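PDB 4HD1: squalene synthase HpnC from Alicyclobacillus acidocaldarius subsp. acidocaldarius, which probably takes part in making squalene from prenyl diphosphates, as an enzyme of the squalene/phytoene synthase type. Local coordinates for residues Arg211-Glu216 and Gln259-Phe264; Arg219-Phe224 and Ala255-Gly260. All coordinates share one frame; numbering follows the deposited sequence.

Contact 1: Arg211-Glu216 and Gln259-Phe264; sequences RCIALE and QGYNPF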
ATOM      1  N   ARG A 211      23.711   1.021 -11.126  1.00 94.72           N
ATOM      2  CA  ARG A 211      22.979   1.115 -12.390  1.00 96.32           C
ATOM      3  C   ARG A 211      21.622   0.421 -12.331  1.00 94.26           C
ATOM      4  O   ARG A 211      20.668   0.865 -12.967  1.00 98.64           O
ATOM      5  CB  ARG A 211      23.805   0.550 -13.546  1.00100.78           C
ATOM      6  CG  ARG A 211      24.860   1.505 -14.072  1.00110.39           C
ATOM      7  CD  ARG A 211      25.567   0.946 -15.294  1.00116.66           C
ATOM      8  NE  ARG A 211      26.544   1.897 -15.822  1.00127.02           N
ATOM      9  CZ  ARG A 211      27.816   1.973 -15.436  1.00135.78           C
ATOM     10  NH1 ARG A 211      28.295   1.147 -14.511  1.00130.90           N
ATOM     11  NH2 ARG A 211      28.616   2.880 -15.979  1.00132.86           N
ATOM     12  N   CYS A 212      21.541  -0.666 -11.569  1.00 91.76           N
ATOM     13  CA  CYS A 212      20.277  -1.374 -11.380  1.00 90.77           C
ATOM     14  C   CYS A 212      19.274  -0.561 -10.557  1.00 86.05           C
ATOM     15  O   CYS A 212      18.095  -0.482 -10.913  1.00 83.22           O
ATOM     16  CB  CYS A 212      20.507  -2.730 -10.724  1.00 89.66           C
ATOM     17  SG  CYS A 212      18.964  -3.595 -10.370  1.00 88.52           S
ATOM     18  N   ILE A 213      19.749   0.022  -9.456  1.00 80.89           N
ATOM     19  CA  ILE A 213      18.950   0.930  -8.635  1.00 83.46           C
ATOM     20  C   ILE A 213      18.442   2.088  -9.504  1.00 83.90           C
ATOM     21  O   ILE A 213      17.258   2.427  -9.458  1.00 82.09           O
ATOM     22  CB  ILE A 213      19.751   1.480  -7.427  1.00 86.02           C
ATOM     23  CG1 ILE A 213      20.398   0.349  -6.605  1.00 86.47           C
ATOM     24  CG2 ILE A 213      18.880   2.373  -6.551  1.00 85.07           C
ATOM     25  CD1 ILE A 213      19.457  -0.511  -5.779  1.00 84.02           C
ATOM     26  N   ALA A 214      19.338   2.664 -10.308  1.00 83.00           N
ATOM     27  CA  ALA A 214      18.984   3.743 -11.236  1.00 84.70           C
ATOM     28  C   ALA A 214      17.870   3.343 -12.197  1.00 82.06           C
ATOM     29  O   ALA A 214      16.955   4.122 -12.431  1.00 82.06           O
ATOM     30  CB  ALA A 214      20.210   4.229 -12.000  1.00 87.79           C
ATOM     31  N   LEU A 215      17.941   2.126 -12.733  1.00 79.95           N
ATOM     32  CA  LEU A 215      16.892   1.620 -13.615  1.00 83.65           C
ATOM     33  C   LEU A 215      15.525   1.572 -12.920  1.00 83.59           C
ATOM     34  O   LEU A 215      14.508   1.925 -13.523  1.00 87.24           O
ATOM     35  CB  LEU A 215      17.253   0.235 -14.158  1.00 81.41           C
ATOM     36  CG  LEU A 215      16.240  -0.380 -15.132  1.00 83.59           C
ATOM     37  CD1 LEU A 215      16.166   0.418 -16.430  1.00 86.26           C
ATOM     38  CD2 LEU A 215      16.555  -1.842 -15.411  1.00 85.50           C
ATOM     39  N   GLU A 216      15.513   1.138 -11.661  1.00 80.77           N
ATOM     40  CA  GLU A 216      14.273   1.067 -10.878  1.00 80.47           C
ATOM     41  C   GLU A 216      13.719   2.459 -10.587  1.00 78.83           C
ATOM     42  O   GLU A 216      12.517   2.700 -10.727  1.00 78.17           O
ATOM     43  CB  GLU A 216      14.471   0.292  -9.564  1.00 77.30           C
ATOM     44  CG  GLU A 216      15.170  -1.061  -9.683  1.00 76.86           C
ATOM     45  CD  GLU A 216      14.585  -1.980 -10.751  1.00 81.02           C
ATOM     46  OE1 GLU A 216      13.514  -1.684 -11.322  1.00 84.51           O
ATOM     47  OE2 GLU A 216      15.208  -3.021 -11.021  1.00 82.58           O
ATOM     48  N   GLN A 259      22.350  10.206  -3.685  1.00107.98           N
ATOM     49  CA  GLN A 259      23.218   9.284  -2.954  1.00109.83           C
ATOM     50  C   GLN A 259      23.948   8.353  -3.915  1.00104.51           C
ATOM     51  O   GLN A 259      24.494   7.329  -3.504  1.00102.66           O
ATOM     52  CB  GLN A 259      22.421   8.479  -1.924  1.00108.20           C
ATOM     53  CG  GLN A 259      22.215   9.204  -0.603  1.00115.11           C
ATOM     54  CD  GLN A 259      21.177   8.535   0.279  1.00116.35           C
ATOM     55  OE1 GLN A 259      21.487   8.067   1.373  1.00118.34           O
ATOM     56  NE2 GLN A 259      19.937   8.484  -0.196  1.00115.10           N
ATOM     57  N   GLY A 260      23.950   8.726  -5.193  1.00100.98           N
ATOM     58  CA  GLY A 260      24.598   7.945  -6.242  1.00100.11           C
ATOM     59  C   GLY A 260      24.057   6.534  -6.361  1.00 98.14           C
ATOM     60  O   GLY A 260      24.792   5.614  -6.721  1.00 99.59           O
ATOM     61  N   TYR A 261      22.772   6.368  -6.047  1.00 93.03           N
ATOM     62  CA  TYR A 261      22.082   5.078  -6.137  1.00 92.09           C
ATOM     63  C   TYR A 261      22.714   4.019  -5.224  1.00 94.05           C
ATOM     64  O   TYR A 261      22.834   2.839  -5.582  1.00 97.46           O
ATOM     65  CB  TYR A 261      21.977   4.619  -7.601  1.00 93.34           C
ATOM     66  CG  TYR A 261      21.374   5.677  -8.499  1.00 91.61           C
ATOM     67  CD1 TYR A 261      22.184   6.556  -9.216  1.00 94.52           C
ATOM     68  CD2 TYR A 261      19.993   5.820  -8.607  1.00 89.50           C
ATOM     69  CE1 TYR A 261      21.636   7.538 -10.027  1.00 94.98           C
ATOM     70  CE2 TYR A 261      19.434   6.797  -9.417  1.00 89.44           C
ATOM     71  CZ  TYR A 261      20.260   7.652 -10.125  1.00 91.70           C
ATOM     72  OH  TYR A 261      19.709   8.624 -10.927  1.00 86.20           O
ATOM     73  N   ASN A 262      23.106   4.466  -4.033  1.00 92.69           N
ATOM     74  CA  ASN A 262      23.751   3.619  -3.045  1.00100.21           C
ATOM     75  C   ASN A 262      22.892   3.447  -1.787  1.00 99.88           C
ATOM     76  O   ASN A 262      22.777   4.378  -0.985  1.00101.63           O
ATOM     77  CB  ASN A 262      25.131   4.196  -2.683  1.00101.25           C
ATOM     78  CG  ASN A 262      25.803   3.452  -1.538  1.00105.67           C
ATOM     79  OD1 ASN A 262      26.073   2.257  -1.630  1.00109.36           O
ATOM     80  ND2 ASN A 262      26.079   4.163  -0.452  1.00101.75           N
ATOM     81  N   PRO A 263      22.277   2.259  -1.611  1.00103.31           N
ATOM     82  CA  PRO A 263      21.700   1.948  -0.303  1.00103.42           C
ATOM     83  C   PRO A 263      22.839   1.600   0.664  1.00108.29           C
ATOM     84  O   PRO A 263      24.002   1.864   0.353  1.00114.79           O
ATOM     85  CB  PRO A 263      20.827   0.728  -0.593  1.00103.55           C
ATOM     86  CG  PRO A 263      21.511   0.047  -1.733  1.00104.75           C
ATOM     87  CD  PRO A 263      22.087   1.155  -2.576  1.00104.36           C
ATOM     88  N   PHE A 264      22.516   1.019   1.817  1.00113.28           N
ATOM     89  CA  PHE A 264      23.531   0.570   2.793  1.00117.62           C
ATOM     90  C   PHE A 264      24.117   1.714   3.630  1.00120.12           C
ATOM     91  O   PHE A 264      24.597   2.715   3.096  1.00116.72           O
ATOM     92  CB  PHE A 264      24.666  -0.252   2.137  1.00113.61           C
ATOM     93  CG  PHE A 264      24.194  -1.250   1.096  1.00110.71           C
ATOM     94  CD1 PHE A 264      23.235  -2.217   1.405  1.00113.11           C
ATOM     95  CD2 PHE A 264      24.727  -1.234  -0.196  1.00103.87           C
ATOM     96  CE1 PHE A 264      22.805  -3.131   0.442  1.00108.49           C
ATOM     97  CE2 PHE A 264      24.307  -2.151  -1.159  1.00102.35           C
ATOM     98  CZ  PHE A 264      23.341  -3.096  -0.841  1.00104.16           C
TER

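Contact 2: Arg219-Phe224 and Ala255-Gly260; sequences RAQALF and AIRRQG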
ATOM      1  N   ARG A 219      12.050   3.781 -13.637  1.00 74.69           N
ATOM      2  CA  ARG A 219      10.769   3.100 -13.830  1.00 78.78           C
ATOM      3  C   ARG A 219       9.681   3.716 -12.953  1.00 75.89           C
ATOM      4  O   ARG A 219       8.549   3.936 -13.408  1.00 73.09           O
ATOM      5  CB  ARG A 219      10.895   1.613 -13.503  1.00 82.21           C
ATOM      6  CG  ARG A 219      11.587   0.775 -14.562  1.00 89.15           C
ATOM      7  CD  ARG A 219      11.375  -0.696 -14.256  1.00 91.96           C
ATOM      8  NE  ARG A 219      11.886  -1.584 -15.300  1.00 92.96           N
ATOM      9  CZ  ARG A 219      12.858  -2.473 -15.122  1.00100.55           C
ATOM     10  NH1 ARG A 219      13.440  -2.607 -13.938  1.00 98.35           N
ATOM     11  NH2 ARG A 219      13.250  -3.235 -16.133  1.00106.51           N
ATOM     12  N   ALA A 220      10.047   3.994 -11.700  1.00 71.57           N
ATOM     13  CA  ALA A 220       9.136   4.564 -10.710  1.00 68.55           C
ATOM     14  C   ALA A 220       8.802   6.019 -11.040  1.00 69.14           C
ATOM     15  O   ALA A 220       7.651   6.444 -10.905  1.00 64.23           O
ATOM     16  CB  ALA A 220       9.715   4.437  -9.302  1.00 60.43           C
ATOM     17  N   GLN A 221       9.806   6.769 -11.490  1.00 68.44           N
ATOM     18  CA  GLN A 221       9.590   8.143 -11.932  1.00 67.44           C
ATOM     19  C   GLN A 221       8.606   8.202 -13.108  1.00 67.69           C
ATOM     20  O   GLN A 221       7.723   9.058 -13.137  1.00 70.18           O
ATOM     21  CB  GLN A 221      10.921   8.821 -12.278  1.00 68.51           C
ATOM     22  CG  GLN A 221      10.818  10.320 -12.538  1.00 69.42           C
ATOM     23  CD  GLN A 221      10.315  11.100 -11.333  1.00 69.20           C
ATOM     24  OE1 GLN A 221      10.987  11.175 -10.293  1.00 70.75           O
ATOM     25  NE2 GLN A 221       9.131  11.693 -11.469  1.00 61.37           N
ATOM     26  N   ALA A 222       8.750   7.276 -14.054  1.00 67.63           N
ATOM     27  CA  ALA A 222       7.842   7.180 -15.200  1.00 66.71           C
ATOM     28  C   ALA A 222       6.427   6.843 -14.745  1.00 66.57           C
ATOM     29  O   ALA A 222       5.449   7.351 -15.305  1.00 67.73           O
ATOM     30  CB  ALA A 222       8.344   6.147 -16.201  1.00 62.07           C
ATOM     31  N   LEU A 223       6.321   5.998 -13.724  1.00 63.64           N
ATOM     32  CA  LEU A 223       5.021   5.666 -13.140  1.00 62.36           C
ATOM     33  C   LEU A 223       4.371   6.853 -12.415  1.00 58.76           C
ATOM     34  O   LEU A 223       3.168   7.089 -12.562  1.00 58.22           O
ATOM     35  CB  LEU A 223       5.117   4.425 -12.243  1.00 60.31           C
ATOM     36  CG  LEU A 223       5.322   3.105 -13.010  1.00 58.47           C
ATOM     37  CD1 LEU A 223       5.740   1.986 -12.062  1.00 54.25           C
ATOM     38  CD2 LEU A 223       4.090   2.719 -13.836  1.00 52.81           C
ATOM     39  N   PHE A 224       5.163   7.601 -11.651  1.00 58.13           N
ATOM     40  CA  PHE A 224       4.700   8.876 -11.101  1.00 60.01           C
ATOM     41  C   PHE A 224       4.181   9.818 -12.193  1.00 61.80           C
ATOM     42  O   PHE A 224       3.078  10.349 -12.070  1.00 61.13           O
ATOM     43  CB  PHE A 224       5.788   9.563 -10.263  1.00 60.92           C
ATOM     44  CG  PHE A 224       5.924   8.998  -8.881  1.00 62.86           C
ATOM     45  CD1 PHE A 224       4.816   8.910  -8.038  1.00 63.26           C
ATOM     46  CD2 PHE A 224       7.158   8.553  -8.410  1.00 65.27           C
ATOM     47  CE1 PHE A 224       4.936   8.380  -6.762  1.00 62.08           C
ATOM     48  CE2 PHE A 224       7.280   8.021  -7.132  1.00 63.63           C
ATOM     49  CZ  PHE A 224       6.168   7.937  -6.310  1.00 61.12           C
ATOM     50  N   ALA A 255      16.390  11.696  -3.297  1.00 81.72           N
ATOM     51  CA  ALA A 255      17.411  11.400  -2.287  1.00 87.29           C
ATOM     52  C   ALA A 255      18.296  10.217  -2.690  1.00 90.75           C
ATOM     53  O   ALA A 255      19.488  10.195  -2.370  1.00100.06           O
ATOM     54  CB  ALA A 255      16.771  11.151  -0.929  1.00 82.59           C
ATOM     55  N   ILE A 256      17.709   9.240  -3.384  1.00 86.67           N
ATOM     56  CA  ILE A 256      18.450   8.084  -3.898  1.00 86.62           C
ATOM     57  C   ILE A 256      19.442   8.532  -4.972  1.00 87.55           C
ATOM     58  O   ILE A 256      20.610   8.131  -4.957  1.00 88.20           O
ATOM     59  CB  ILE A 256      17.497   6.982  -4.431  1.00 85.06           C
ATOM     60  CG1 ILE A 256      16.752   6.315  -3.267  1.00 79.24           C
ATOM     61  CG2 ILE A 256      18.259   5.931  -5.236  1.00 79.80           C
ATOM     62  CD1 ILE A 256      15.516   5.541  -3.674  1.00 76.14           C
ATOM     63  N   ARG A 257      18.971   9.379  -5.883  1.00 87.12           N
ATOM     64  CA  ARG A 257      19.818   9.988  -6.909  1.00 91.48           C
ATOM     65  C   ARG A 257      20.959  10.793  -6.284  1.00 91.86           C
ATOM     66  O   ARG A 257      22.103  10.705  -6.727  1.00 90.83           O
ATOM     67  CB  ARG A 257      18.988  10.887  -7.834  1.00 85.02           C
ATOM     68  CG  ARG A 257      17.930  10.146  -8.629  1.00 80.75           C
ATOM     69  CD  ARG A 257      17.509  10.935  -9.853  1.00 83.21           C
ATOM     70  NE  ARG A 257      16.268  10.409 -10.413  1.00 85.29           N
ATOM     71  CZ  ARG A 257      15.054  10.841 -10.082  1.00 85.09           C
ATOM     72  NH1 ARG A 257      14.914  11.816  -9.192  1.00 87.88           N
ATOM     73  NH2 ARG A 257      13.979  10.301 -10.642  1.00 77.64           N
ATOM     74  N   ARG A 258      20.629  11.556  -5.243  1.00 91.67           N
ATOM     75  CA  ARG A 258      21.589  12.377  -4.508  1.00 99.47           C
ATOM     76  C   ARG A 258      22.478  11.527  -3.587  1.00105.63           C
ATOM     77  O   ARG A 258      23.259  12.061  -2.798  1.00112.72           O
ATOM     78  CB  ARG A 258      20.826  13.430  -3.694  1.00105.22           C
ATOM     79  CG  ARG A 258      21.675  14.517  -3.048  1.00112.17           C
ATOM     80  CD  ARG A 258      21.051  14.978  -1.736  1.00119.67           C
ATOM     81  NE  ARG A 258      19.657  15.391  -1.904  1.00116.68           N
ATOM     82  CZ  ARG A 258      18.629  14.911  -1.205  1.00109.78           C
ATOM     83  NH1 ARG A 258      18.813  13.983  -0.267  1.00102.10           N
ATOM     84  NH2 ARG A 258      17.406  15.365  -1.447  1.00 99.09           N
ATOM     85  N   GLN A 259      22.350  10.206  -3.685  1.00107.98           N
ATOM     86  CA  GLN A 259      23.218   9.284  -2.954  1.00109.83           C
ATOM     87  C   GLN A 259      23.948   8.353  -3.915  1.00104.51           C
ATOM     88  O   GLN A 259      24.494   7.329  -3.504  1.00102.66           O
ATOM     89  CB  GLN A 259      22.421   8.479  -1.924  1.00108.20           C
ATOM     90  CG  GLN A 259      22.215   9.204  -0.603  1.00115.11           C
ATOM     91  CD  GLN A 259      21.177   8.535   0.279  1.00116.35           C
ATOM     92  OE1 GLN A 259      21.487   8.067   1.373  1.00118.34           O
ATOM     93  NE2 GLN A 259      19.937   8.484  -0.196  1.00115.10           N
ATOM     94  N   GLY A 260      23.950   8.726  -5.193  1.00100.98           N
ATOM     95  CA  GLY A 260      24.598   7.945  -6.242  1.00100.11           C
ATOM     96  C   GLY A 260      24.057   6.534  -6.361  1.00 98.14           C
ATOM     97  O   GLY A 260      24.792   5.614  -6.721  1.00 99.59           O
TER

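Contact 1: Arg211-Glu216 and Gln259-Phe264
The methyl group of A214 sits over the centre of one face of the Y261 ring, a CH-pi contact in which CB lies 3.7 Å from the ring centroid and only 10° off its normal. The helix backbone also comes close, toward the CD2-CE2 side of the ring, with A214 CA 3.5 Å from Y261 CD2. Y261 follows G260, the C-prime residue of the Schellman motif that ends helix 236-257, and like it has a left-handed backbone conformation. CG of Y261 stands anti to its own carbonyl carbon (chi1 -52°), which turns the ring away from the peptide that follows and onto the helix at A214.

I213 meets the CB and carbonyl end of Y261, the two side chains running antiparallel: their CB atoms are 3.9 Å apart, and I213 CG1 lies 3.6 Å from the carbonyl O of Y261. P263 adds a looser touch, its CD being 4.4 Å from I213 CG1. Farther along helix 207-227, V217 also touches Y261, while I174 of helix 174-179 packs against P263. Just outside 211-216, R210 NH1 makes a weak hydrogen bond to G260 O; between the two segments themselves there is none, which implies that they are held together by van der Waals and CH-pi contact.

Contact 2: Arg219-Phe224 and Ala255-Gly260
Q221 carries CG anti to its backbone N (chi1 -171°) and then bends at chi2, whereas R257 runs extended from CG to NE, so that a bent glutamine side chain brings its amide to the end of a long arm reaching across between two helices. The backbones stay well apart, 11.5 Å between Q221 CA and R257 CA, and the two side chains meet nearly perpendicular. One hydrogen bond closes the gap: R257 NH2 donates to Q221 OE1 at 3.1 Å, nearly straight, with an angle of 167° at the hydrogen. The oxygen lies close to the guanidinium plane, and NH2 in turn lies in the carbonyl plane, on a lone pair of OE1, although the amide and guanidinium planes are 34° apart. Because the glutamine folds back, its aliphatic part also borders the donor, with Q221 CG 3.7 Å from R257 NH2.

The other end of the amide is held as well, since Q221 NE2 donates to D225 and E250, which should fix the flip that presents OE1 to the arginine. Behind R257 the helix is ending, and Q259 NE2 bonds back to A255 O at 2.8 Å from above the carbonyl plane. This surface bridge spans helices 207-227 and 236-257; deeper between them A220 and F224, both buried, touch L253, and helix 152-172 packs against L223, F224 and I256.

In the fold
Following the chain from the N terminus, helix 207-227 supplies the first segment of each contact, 211-216 and then 219-224; the chain next passes into helix 236-257, whose last turn enters contact 2, and the turn beyond it enters contact 1. The loop closed by contact 2 therefore lies within the longer one closed by contact 1, and the two do not cross. Their centres are 8 Å apart, and they share Q259 and G260. I256 joins them: its O probably accepts a hydrogen bond from Y261 N at 3.0 Å, and its side chain packs on I213. Together the two contacts tie helices 207-227 and 236-257 and the modelled C-terminal end along one side of the all-helical fold.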